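Local coordinates for uncharacterized protein (Cricetid herpesvirus 2, PDB 4ZKQ), which binds chemokines and probably acts as a secreted viral decoy receptor that keeps them from the receptors of the host, at residues 189-195 / 207-213; 62-68 / 150-154; 314-318 / 374-378; 289-295 / 361-367. One frame throughout, in Å; residues are numbered along the deposited sequence.

Interaction 1. Residues 189-195 / 207-213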
# COMPACT_ATOMS: atom_id res chain seq x y z
N GLY A 189 -7.03 11.72 8.71
CA GLY A 189 -6.75 10.56 7.88
C GLY A 189 -5.84 9.54 8.54
O GLY A 189 -5.97 8.34 8.30
N LEU A 190 -4.90 10.03 9.34
CA LEU A 190 -4.06 9.18 10.18
C LEU A 190 -4.11 9.71 11.61
O LEU A 190 -3.78 10.87 11.85
CB LEU A 190 -2.61 9.15 9.69
CG LEU A 190 -1.62 8.23 10.43
CD1 LEU A 190 -0.52 7.79 9.48
CD2 LEU A 190 -1.00 8.91 11.64
N GLU A 191 -4.53 8.86 12.53
CA GLU A 191 -4.50 9.17 13.95
C GLU A 191 -3.64 8.12 14.65
O GLU A 191 -3.77 6.93 14.36
CB GLU A 191 -5.92 9.18 14.54
CG GLU A 191 -6.90 10.16 13.88
CD GLU A 191 -6.69 11.61 14.29
OE1 GLU A 191 -5.64 11.93 14.90
OE2 GLU A 191 -7.58 12.44 14.00
N MET A 192 -2.75 8.56 15.53
CA MET A 192 -1.93 7.63 16.30
C MET A 192 -2.03 7.92 17.79
O MET A 192 -2.07 9.08 18.20
CB MET A 192 -0.47 7.69 15.84
CG MET A 192 0.18 9.04 16.05
SD MET A 192 1.76 9.23 15.17
CE MET A 192 2.62 7.73 15.65
N LYS A 193 -2.11 6.86 18.59
CA LYS A 193 -2.13 7.01 20.04
C LYS A 193 -1.45 5.82 20.72
O LYS A 193 -1.60 4.68 20.29
CB LYS A 193 -3.56 7.16 20.55
CG LYS A 193 -4.48 5.99 20.22
CD LYS A 193 -5.81 6.09 20.97
CE LYS A 193 -6.83 5.08 20.46
NZ LYS A 193 -7.44 4.29 21.57
N GLN A 194 -0.71 6.10 21.78
CA GLN A 194 -0.13 5.04 22.57
C GLN A 194 -1.24 4.34 23.36
O GLN A 194 -2.11 5.00 23.92
CB GLN A 194 0.94 5.57 23.51
CG GLN A 194 1.57 4.50 24.36
CD GLN A 194 2.71 5.02 25.19
OE1 GLN A 194 2.99 6.22 25.20
NE2 GLN A 194 3.39 4.12 25.90
N VAL A 195 -1.19 3.01 23.36
CA VAL A 195 -2.14 2.20 24.09
C VAL A 195 -1.38 1.23 24.99
O VAL A 195 -0.19 1.00 24.78
CB VAL A 195 -3.07 1.40 23.15
CG1 VAL A 195 -4.00 2.34 22.39
CG2 VAL A 195 -2.25 0.55 22.19
N THR A 207 6.50 -0.79 23.62
CA THR A 207 5.60 0.35 23.56
C THR A 207 4.60 0.09 22.45
O THR A 207 4.99 -0.15 21.31
CB THR A 207 6.37 1.65 23.30
OG1 THR A 207 7.40 1.80 24.29
CG2 THR A 207 5.45 2.86 23.36
N CYS A 208 3.31 0.13 22.78
CA CYS A 208 2.26 -0.20 21.82
C CYS A 208 1.55 1.05 21.31
O CYS A 208 1.19 1.94 22.08
CB CYS A 208 1.26 -1.17 22.44
SG CYS A 208 1.97 -2.77 22.85
N ILE A 209 1.36 1.08 20.00
CA ILE A 209 0.76 2.22 19.31
C ILE A 209 -0.36 1.73 18.41
O ILE A 209 -0.19 0.76 17.66
CB ILE A 209 1.77 2.97 18.42
CG1 ILE A 209 2.99 3.40 19.22
CG2 ILE A 209 1.12 4.19 17.76
CD1 ILE A 209 4.27 3.10 18.50
N ALA A 210 -1.51 2.41 18.49
CA ALA A 210 -2.60 2.18 17.57
C ALA A 210 -2.59 3.30 16.53
O ALA A 210 -2.58 4.48 16.89
CB ALA A 210 -3.93 2.13 18.30
N THR A 211 -2.56 2.92 15.26
CA THR A 211 -2.62 3.88 14.16
C THR A 211 -3.89 3.61 13.37
O THR A 211 -4.06 2.52 12.83
CB THR A 211 -1.39 3.79 13.23
OG1 THR A 211 -0.21 4.12 13.96
CG2 THR A 211 -1.53 4.76 12.04
N THR A 212 -4.79 4.59 13.33
CA THR A 212 -6.02 4.45 12.57
C THR A 212 -5.89 5.20 11.25
O THR A 212 -5.60 6.40 11.23
CB THR A 212 -7.23 4.96 13.37
OG1 THR A 212 -7.28 4.29 14.64
CG2 THR A 212 -8.54 4.71 12.63
N LEU A 213 -6.07 4.47 10.16
CA LEU A 213 -6.03 5.04 8.81
C LEU A 213 -7.45 5.14 8.30
O LEU A 213 -8.16 4.14 8.23
CB LEU A 213 -5.19 4.16 7.88
CG LEU A 213 -3.74 3.91 8.32
CD1 LEU A 213 -3.08 2.85 7.45
CD2 LEU A 213 -2.94 5.20 8.29
O HOH W 1 2.63 1.29 25.32

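Interaction 2. Residues 62-68 / 150-154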
# COMPACT_ATOMS: atom_id res chain seq x y z
N PHE A 62 4.02 12.86 14.44
CA PHE A 62 4.97 12.25 15.37
C PHE A 62 4.39 12.17 16.78
O PHE A 62 3.64 13.05 17.20
CB PHE A 62 6.26 13.06 15.40
CG PHE A 62 7.08 12.96 14.15
CD1 PHE A 62 6.82 13.79 13.07
CD2 PHE A 62 8.13 12.07 14.06
CE1 PHE A 62 7.57 13.71 11.93
CE2 PHE A 62 8.89 11.98 12.91
CZ PHE A 62 8.61 12.81 11.84
N LEU A 63 4.73 11.10 17.49
CA LEU A 63 4.45 10.96 18.91
C LEU A 63 5.75 10.82 19.68
O LEU A 63 6.71 10.23 19.18
CB LEU A 63 3.58 9.74 19.19
CG LEU A 63 2.06 9.88 19.27
CD1 LEU A 63 1.48 8.54 19.69
CD2 LEU A 63 1.63 10.97 20.23
N ASP A 64 5.80 11.37 20.89
CA ASP A 64 6.98 11.20 21.72
C ASP A 64 6.93 9.81 22.34
O ASP A 64 6.09 9.53 23.19
CB ASP A 64 7.06 12.28 22.80
CG ASP A 64 8.35 12.20 23.60
OD1 ASP A 64 9.44 12.39 23.00
OD2 ASP A 64 8.28 11.95 24.82
N LEU A 65 7.83 8.95 21.88
CA LEU A 65 7.86 7.55 22.29
C LEU A 65 9.29 7.10 22.52
O LEU A 65 10.16 7.37 21.69
CB LEU A 65 7.20 6.67 21.23
CG LEU A 65 5.73 6.91 20.91
CD1 LEU A 65 5.35 6.16 19.65
CD2 LEU A 65 4.83 6.48 22.05
N LEU A 66 9.53 6.41 23.63
CA LEU A 66 10.87 5.96 23.99
C LEU A 66 11.89 7.08 23.78
O LEU A 66 12.97 6.86 23.24
CB LEU A 66 11.24 4.72 23.17
CG LEU A 66 10.39 3.49 23.49
CD1 LEU A 66 10.65 2.34 22.53
CD2 LEU A 66 10.63 3.03 24.92
N GLU A 67 11.49 8.29 24.18
CA GLU A 67 12.37 9.46 24.28
C GLU A 67 12.77 10.12 22.95
O GLU A 67 13.70 10.93 22.92
CB GLU A 67 13.63 9.09 25.07
CG GLU A 67 13.32 8.45 26.43
CD GLU A 67 14.56 8.27 27.30
OE1 GLU A 67 15.61 8.85 26.99
OE2 GLU A 67 14.46 7.53 28.31
N LYS A 68 12.07 9.80 21.87
CA LYS A 68 12.23 10.53 20.61
C LYS A 68 10.89 10.71 19.91
O LYS A 68 9.96 9.94 20.13
CB LYS A 68 13.19 9.81 19.66
CG LYS A 68 14.63 9.69 20.14
CD LYS A 68 15.50 9.04 19.07
CE LYS A 68 16.89 8.70 19.58
NZ LYS A 68 17.70 7.97 18.55
N LEU A 150 10.15 6.40 11.58
CA LEU A 150 11.11 7.48 11.61
C LEU A 150 11.26 7.97 13.04
O LEU A 150 10.27 8.07 13.76
CB LEU A 150 10.68 8.64 10.71
CG LEU A 150 10.58 8.32 9.21
CD1 LEU A 150 9.22 7.75 8.90
CD2 LEU A 150 10.84 9.58 8.41
N ARG A 151 12.49 8.26 13.43
CA ARG A 151 12.77 8.74 14.78
C ARG A 151 13.73 9.91 14.75
O ARG A 151 14.72 9.91 14.01
CB ARG A 151 13.31 7.61 15.66
CG ARG A 151 12.19 6.72 16.18
CD ARG A 151 12.69 5.50 16.93
NE ARG A 151 13.41 5.84 18.16
CZ ARG A 151 12.82 6.14 19.31
NH1 ARG A 151 11.50 6.17 19.42
NH2 ARG A 151 13.58 6.43 20.37
N VAL A 152 13.42 10.93 15.54
CA VAL A 152 14.22 12.14 15.59
C VAL A 152 14.07 12.76 17.00
O VAL A 152 13.00 12.66 17.60
CB VAL A 152 13.79 13.13 14.47
CG1 VAL A 152 12.36 13.62 14.69
CG2 VAL A 152 14.76 14.28 14.35
N PRO A 153 15.14 13.36 17.54
CA PRO A 153 15.10 13.68 18.97
C PRO A 153 14.44 15.01 19.32
O PRO A 153 13.77 15.62 18.49
CB PRO A 153 16.60 13.72 19.36
CG PRO A 153 17.38 13.51 18.09
CD PRO A 153 16.44 13.73 16.95
N GLY A 154 14.66 15.43 20.57
CA GLY A 154 14.25 16.74 21.07
C GLY A 154 12.76 16.96 20.97
O GLY A 154 12.01 16.03 20.66
O HOH W 2 17.06 8.85 15.99
O HOH W 3 16.20 5.62 18.32

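Interaction 3. Residues 314-318 / 374-378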
# COMPACT_ATOMS: atom_id res chain seq x y z
N GLY A 314 -3.51 -13.69 -7.70
CA GLY A 314 -4.09 -14.98 -7.36
C GLY A 314 -3.07 -15.95 -6.83
O GLY A 314 -1.87 -15.72 -6.89
N THR A 315 -3.58 -17.05 -6.28
CA THR A 315 -2.76 -18.14 -5.78
C THR A 315 -3.58 -19.42 -5.92
O THR A 315 -4.79 -19.41 -5.68
CB THR A 315 -2.35 -17.94 -4.30
OG1 THR A 315 -1.55 -19.05 -3.87
CG2 THR A 315 -3.57 -17.81 -3.39
N SER A 316 -2.93 -20.50 -6.34
CA SER A 316 -3.62 -21.77 -6.54
C SER A 316 -3.96 -22.46 -5.23
O SER A 316 -4.58 -23.52 -5.22
CB SER A 316 -2.77 -22.71 -7.39
OG SER A 316 -2.82 -22.35 -8.76
N GLY A 317 -3.55 -21.86 -4.11
CA GLY A 317 -3.55 -22.57 -2.85
C GLY A 317 -2.39 -23.55 -2.96
O GLY A 317 -1.48 -23.32 -3.74
N LEU A 318 -2.43 -24.63 -2.19
CA LEU A 318 -1.37 -25.63 -2.25
C LEU A 318 -0.02 -25.01 -1.87
O LEU A 318 0.53 -25.30 -0.81
CB LEU A 318 -1.28 -26.24 -3.65
CG LEU A 318 -2.53 -26.90 -4.23
CD1 LEU A 318 -2.40 -27.06 -5.73
CD2 LEU A 318 -2.79 -28.24 -3.56
N THR A 374 -9.04 -31.66 -5.10
CA THR A 374 -7.95 -30.97 -4.39
C THR A 374 -7.56 -29.61 -4.98
O THR A 374 -6.39 -29.36 -5.26
CB THR A 374 -6.69 -31.87 -4.31
OG1 THR A 374 -5.64 -31.16 -3.65
CG2 THR A 374 -6.22 -32.28 -5.69
N ASP A 375 -8.55 -28.74 -5.15
CA ASP A 375 -8.32 -27.41 -5.70
C ASP A 375 -8.90 -26.32 -4.81
O ASP A 375 -9.99 -26.46 -4.25
CB ASP A 375 -8.90 -27.30 -7.11
CG ASP A 375 -8.10 -28.08 -8.14
OD1 ASP A 375 -6.87 -28.21 -7.95
OD2 ASP A 375 -8.69 -28.56 -9.13
N GLN A 376 -8.16 -25.22 -4.67
CA GLN A 376 -8.59 -24.11 -3.85
C GLN A 376 -8.01 -22.79 -4.36
O GLN A 376 -7.54 -21.96 -3.57
CB GLN A 376 -8.20 -24.34 -2.39
CG GLN A 376 -6.71 -24.46 -2.13
CD GLN A 376 -6.37 -24.38 -0.65
OE1 GLN A 376 -6.58 -23.36 -0.00
NE2 GLN A 376 -5.85 -25.48 -0.11
N GLY A 377 -8.04 -22.59 -5.67
CA GLY A 377 -7.56 -21.36 -6.28
C GLY A 377 -8.30 -20.13 -5.80
O GLY A 377 -9.49 -20.19 -5.49
N PHE A 378 -7.59 -19.00 -5.73
CA PHE A 378 -8.18 -17.73 -5.31
C PHE A 378 -7.64 -16.60 -6.17
O PHE A 378 -6.44 -16.53 -6.42
CB PHE A 378 -7.88 -17.45 -3.84
CG PHE A 378 -8.30 -16.08 -3.38
CD1 PHE A 378 -9.59 -15.84 -2.94
CD2 PHE A 378 -7.38 -15.03 -3.35
CE1 PHE A 378 -9.97 -14.58 -2.50
CE2 PHE A 378 -7.76 -13.78 -2.91
CZ PHE A 378 -9.05 -13.55 -2.48

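Interaction 4. Residues 289-295 / 361-367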
# COMPACT_ATOMS: atom_id res chain seq x y z
N LYS A 289 -9.34 -24.12 -21.07
CA LYS A 289 -8.08 -23.38 -21.09
C LYS A 289 -8.10 -22.23 -20.08
O LYS A 289 -7.06 -21.86 -19.54
CB LYS A 289 -7.80 -22.85 -22.49
CG LYS A 289 -7.86 -23.91 -23.58
CD LYS A 289 -7.63 -23.32 -24.97
CE LYS A 289 -8.73 -22.35 -25.37
NZ LYS A 289 -10.09 -22.96 -25.32
N GLN A 290 -9.28 -21.67 -19.84
CA GLN A 290 -9.42 -20.55 -18.91
C GLN A 290 -10.84 -20.39 -18.38
O GLN A 290 -11.80 -20.89 -18.97
CB GLN A 290 -8.98 -19.25 -19.59
CG GLN A 290 -9.92 -18.77 -20.69
CD GLN A 290 -9.40 -17.54 -21.40
OE1 GLN A 290 -8.21 -17.21 -21.31
NE2 GLN A 290 -10.28 -16.85 -22.11
N ILE A 291 -10.96 -19.69 -17.25
CA ILE A 291 -12.25 -19.28 -16.72
C ILE A 291 -12.44 -17.80 -16.99
O ILE A 291 -11.52 -17.00 -16.77
CB ILE A 291 -12.36 -19.52 -15.19
CG1 ILE A 291 -11.85 -20.91 -14.82
CG2 ILE A 291 -13.81 -19.32 -14.74
CD1 ILE A 291 -11.72 -21.12 -13.32
N SER A 292 -13.62 -17.42 -17.45
CA SER A 292 -13.95 -16.03 -17.73
C SER A 292 -15.08 -15.54 -16.83
O SER A 292 -16.12 -16.20 -16.71
CB SER A 292 -14.32 -15.84 -19.20
OG SER A 292 -13.25 -16.25 -20.03
N TYR A 293 -14.85 -14.40 -16.20
CA TYR A 293 -15.86 -13.76 -15.37
C TYR A 293 -16.22 -12.41 -15.96
O TYR A 293 -15.35 -11.69 -16.43
CB TYR A 293 -15.36 -13.56 -13.94
CG TYR A 293 -14.82 -14.79 -13.26
CD1 TYR A 293 -15.66 -15.71 -12.67
CD2 TYR A 293 -13.45 -15.01 -13.19
CE1 TYR A 293 -15.17 -16.83 -12.03
CE2 TYR A 293 -12.94 -16.13 -12.55
CZ TYR A 293 -13.81 -17.03 -11.97
OH TYR A 293 -13.31 -18.14 -11.34
N THR A 294 -17.51 -12.08 -15.93
CA THR A 294 -17.95 -10.76 -16.36
C THR A 294 -18.84 -10.13 -15.30
O THR A 294 -19.50 -10.83 -14.52
CB THR A 294 -18.70 -10.81 -17.71
OG1 THR A 294 -19.94 -11.51 -17.55
CG2 THR A 294 -17.86 -11.51 -18.76
N PHE A 295 -18.85 -8.81 -15.28
CA PHE A 295 -19.71 -8.06 -14.38
C PHE A 295 -19.90 -6.65 -14.92
O PHE A 295 -19.08 -6.15 -15.70
CB PHE A 295 -19.12 -8.00 -12.96
CG PHE A 295 -17.73 -7.42 -12.90
CD1 PHE A 295 -17.54 -6.05 -12.77
CD2 PHE A 295 -16.62 -8.24 -12.97
CE1 PHE A 295 -16.26 -5.52 -12.71
CE2 PHE A 295 -15.34 -7.71 -12.92
CZ PHE A 295 -15.17 -6.35 -12.78
N VAL A 361 -17.04 -5.43 -17.57
CA VAL A 361 -15.67 -5.88 -17.46
C VAL A 361 -15.64 -7.38 -17.67
O VAL A 361 -16.56 -8.08 -17.25
CB VAL A 361 -15.05 -5.54 -16.09
CG1 VAL A 361 -13.65 -6.11 -15.96
CG2 VAL A 361 -15.02 -4.05 -15.89
N ARG A 362 -14.58 -7.85 -18.31
CA ARG A 362 -14.32 -9.27 -18.41
C ARG A 362 -12.93 -9.58 -17.89
O ARG A 362 -11.93 -9.01 -18.35
CB ARG A 362 -14.48 -9.76 -19.86
CG ARG A 362 -14.08 -11.21 -20.06
CD ARG A 362 -14.41 -11.70 -21.47
NE ARG A 362 -13.78 -12.99 -21.76
CZ ARG A 362 -14.12 -13.78 -22.78
NH1 ARG A 362 -15.10 -13.43 -23.60
NH2 ARG A 362 -13.48 -14.92 -22.97
N LEU A 363 -12.88 -10.48 -16.91
CA LEU A 363 -11.63 -11.02 -16.39
C LEU A 363 -11.45 -12.46 -16.84
O LEU A 363 -12.27 -13.32 -16.53
CB LEU A 363 -11.62 -10.96 -14.86
CG LEU A 363 -10.41 -11.59 -14.16
CD1 LEU A 363 -9.14 -10.82 -14.47
CD2 LEU A 363 -10.64 -11.66 -12.67
N ASP A 364 -10.36 -12.72 -17.55
CA ASP A 364 -9.99 -14.08 -17.93
C ASP A 364 -8.87 -14.57 -17.05
O ASP A 364 -7.87 -13.88 -16.86
CB ASP A 364 -9.57 -14.14 -19.40
CG ASP A 364 -10.65 -13.68 -20.34
OD1 ASP A 364 -11.82 -14.07 -20.13
OD2 ASP A 364 -10.34 -12.91 -21.27
N VAL A 365 -9.07 -15.76 -16.49
CA VAL A 365 -8.06 -16.40 -15.66
C VAL A 365 -7.58 -17.67 -16.34
O VAL A 365 -8.34 -18.62 -16.50
CB VAL A 365 -8.62 -16.76 -14.28
CG1 VAL A 365 -7.54 -17.36 -13.41
CG2 VAL A 365 -9.23 -15.53 -13.61
N ARG A 366 -6.31 -17.69 -16.74
CA ARG A 366 -5.74 -18.88 -17.35
C ARG A 366 -5.55 -19.95 -16.28
O ARG A 366 -5.09 -19.66 -15.18
CB ARG A 366 -4.40 -18.56 -18.03
CG ARG A 366 -3.86 -19.68 -18.91
CD ARG A 366 -2.45 -19.40 -19.38
NE ARG A 366 -1.59 -20.57 -19.20
CZ ARG A 366 -1.30 -21.47 -20.15
NH1 ARG A 366 -1.79 -21.34 -21.38
NH2 ARG A 366 -0.52 -22.50 -19.86
N VAL A 367 -5.94 -21.18 -16.61
CA VAL A 367 -5.84 -22.30 -15.68
C VAL A 367 -5.36 -23.56 -16.41
O VAL A 367 -5.40 -23.62 -17.64
CB VAL A 367 -7.19 -22.59 -14.99
CG1 VAL A 367 -7.63 -21.40 -14.15
CG2 VAL A 367 -8.25 -22.94 -16.03

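Interaction 1. Residues 189-195 / 207-213
Leu-190 to Val-195 and Thr-207 to Leu-213 form a beta hairpin: strand 190-195 pairs with the first part of strand 206-223, their short axes running 147° apart. Two hydrogen-bonded pairs, Glu-191 with Thr-212 and Lys-193 with Ala-210, are each closed by two backbone bonds; Thr-212 N lies 2.8 Å from Glu-191 O and Ala-210 N 2.9 Å from Lys-193 O. Toward the connecting loop the pairing changes. Val-195 N still reaches Cys-208 O at 2.9 Å, but from 37° outside the carbonyl plane, and the return bond is replaced by a water. That water accepts from Cys-208 N (2.9 Å) and from Gln-194 NE2 (3.0 Å) and donates to Val-195 O (2.9 Å). Gln-194 reaches it because CG stands anti to the backbone N (chi1 180°) and the chain runs straight on, laying NE2 3.5 Å from Thr-207 CG2. At the other end Leu-190 and Leu-213 run alongside each other in the same direction, with CD1 of Leu-190 3.7 Å from CD2 of Leu-213. Val-195 is on the opposite face, its CG1 against Ala-210 CB and its CG2 against Cys-208 CB. A disulfide ties Cys-208, on the strand, to Cys-197 in the loop that joins the two strands, while the carboxylate of Glu-191 turns outward to a salt bridge with Lys-61. Direct pairing thus gives way near that loop to one direct bond and a three-bonded water bridging Cys-208 N and Val-195 O.

Interaction 2. Residues 62-68 / 150-154
Arg-151 holds the tight turn 65-68 by its carbonyls. NH1 donates to Leu-65 O at 2.9 Å and NH2 to Leu-66 O at 3.0 Å, both oxygens lying at the edge of the guanidinium, close to its plane. Each donor, however, stands well above the plane of the carbonyl it meets, by 40° at Leu-65 and 49° at Leu-66. The side chain of Lys-68 crosses that of Arg-151 at about a right angle, and its CB sits over one guanidinium face, displaced toward the rim, with Lys-68 CG 3.4 Å from Arg-151 NH2. A bend at chi3 (64°) turns the arginine tip toward the turn. One water accepts from both Lys-68 NZ (2.8 Å) and Arg-151 NE (2.8 Å). Farther along the segments, Phe-62 CE2 packs obliquely against Val-152 CG1 at 4.2 Å.

The carbonyls are presented by a type I' beta turn from Leu-65 to Lys-68, the link between strands 63-65 and 68-74. Within it Lys-68 N also donates to Leu-65 O, from the face opposite to that used by Arg-151. Strand 147-152, which carries the arginine, pairs with strand 68-74 through Val-152 and Glu-69, and Met-259 packs on both Leu-66 and Arg-151. Two bonds to successive carbonyls fix the rotation of the guanidinium, and the shared water may ease the proximity of two like charges.

Interaction 3. Residues 314-318 / 374-378
Thr-315 and Phe-378 make the tight end of this contact, where they form an antiparallel hydrogen-bonded pair. Thr-315 N donates to Phe-378 O at 2.9 Å with an angle of 156° at the hydrogen, and Phe-378 N returns a bond of 2.8 Å to Thr-315 O. Next to them the backbones press close: CA of Gly-314 is 3.0 Å from Phe-378 O, and CA of Gly-377 is 3.4 Å from Thr-315 O. The phenyl ring leaves with CG anti to the backbone N (chi1 172°), and its plane meets that of Trp-313 at about 55°. Here the end of strand 308-315 joins the beginning of strand 378-384, neighbours in a mixed sheet in which strand 388-395 lies on the far side of 378-384; Phe-378 also packs on Glu-393 and Tyr-395 of that strand. From Ser-316 onward, and before Phe-378 in the other segment, the chain is loop, and van der Waals touches replace the paired bonds. Gln-376 CG rests 3.8 Å from CA of Gly-317, an approach that the absence of a side chain there permits. Farthest out, Leu-318 crosses Thr-374, both exposed, at about a right angle, with CD2 of Leu-318 4.1 Å from OG1 of Thr-374.

Interaction 4. Residues 289-295 / 361-367
Arg-362 lies across Thr-294 and Ser-292 of the adjoining strand. Its CB is 4.0 Å from Thr-294 CG2, and CG passes the same methyl and the carbonyl oxygen of Tyr-293. With CG anti to the backbone N (chi1 174°) and the chain extended as far as NE, the guanidinium reaches Asp-364, two residues along its own strand. NE donates to Asp-364 OD1 at 2.8 Å, nearly straight at 172°, onto the syn lone pair: a salt bridge. NH2 makes a weak bond of 3.2 Å to Ser-292 OG, and Gln-290 NE2 lies near the guanidinium plane at its edge. The serine hydroxyl donates to Asp-364 OD1 at 2.6 Å, on the anti side and 33° out of the carboxylate plane. This polar row lies on one face of an antiparallel sheet in which strand 290-296 pairs with 360-366, and strand 350-355 follows on the far side of 360-366; from there Arg-351 takes OD2 of Asp-364 in a second salt bridge. The other face is largely apolar. CB of Val-361 sits over the Phe-295 ring, 3.8 Å from its centroid in a CH-pi contact, and Val-365 CG2 meets the edge of the Tyr-293 ring at CE2, 3.9 Å away.

From the N terminus, interaction 2 comes first, bringing 150-154 back to 62-68 across a loop of 81 residues. Interaction 1 follows in series as a local hairpin, 189-195 with 207-213, spanning only 11 residues. The two touch: Leu-63 and Leu-65 pack on Met-192, Gln-194 and Ile-209, so the four-stranded sheet holding 63-65 rests against the hairpin. Farther on, interactions 4 and 3 cross: 289-295 and 361-367 enclose 65 residues, 314-318 and 374-378 enclose 55, and both first segments precede both partners. Their centres are about 16 Å apart without touching, in two sheets, while interaction 3 shares its mixed sheet with interaction 1, about 35 Å away between centres.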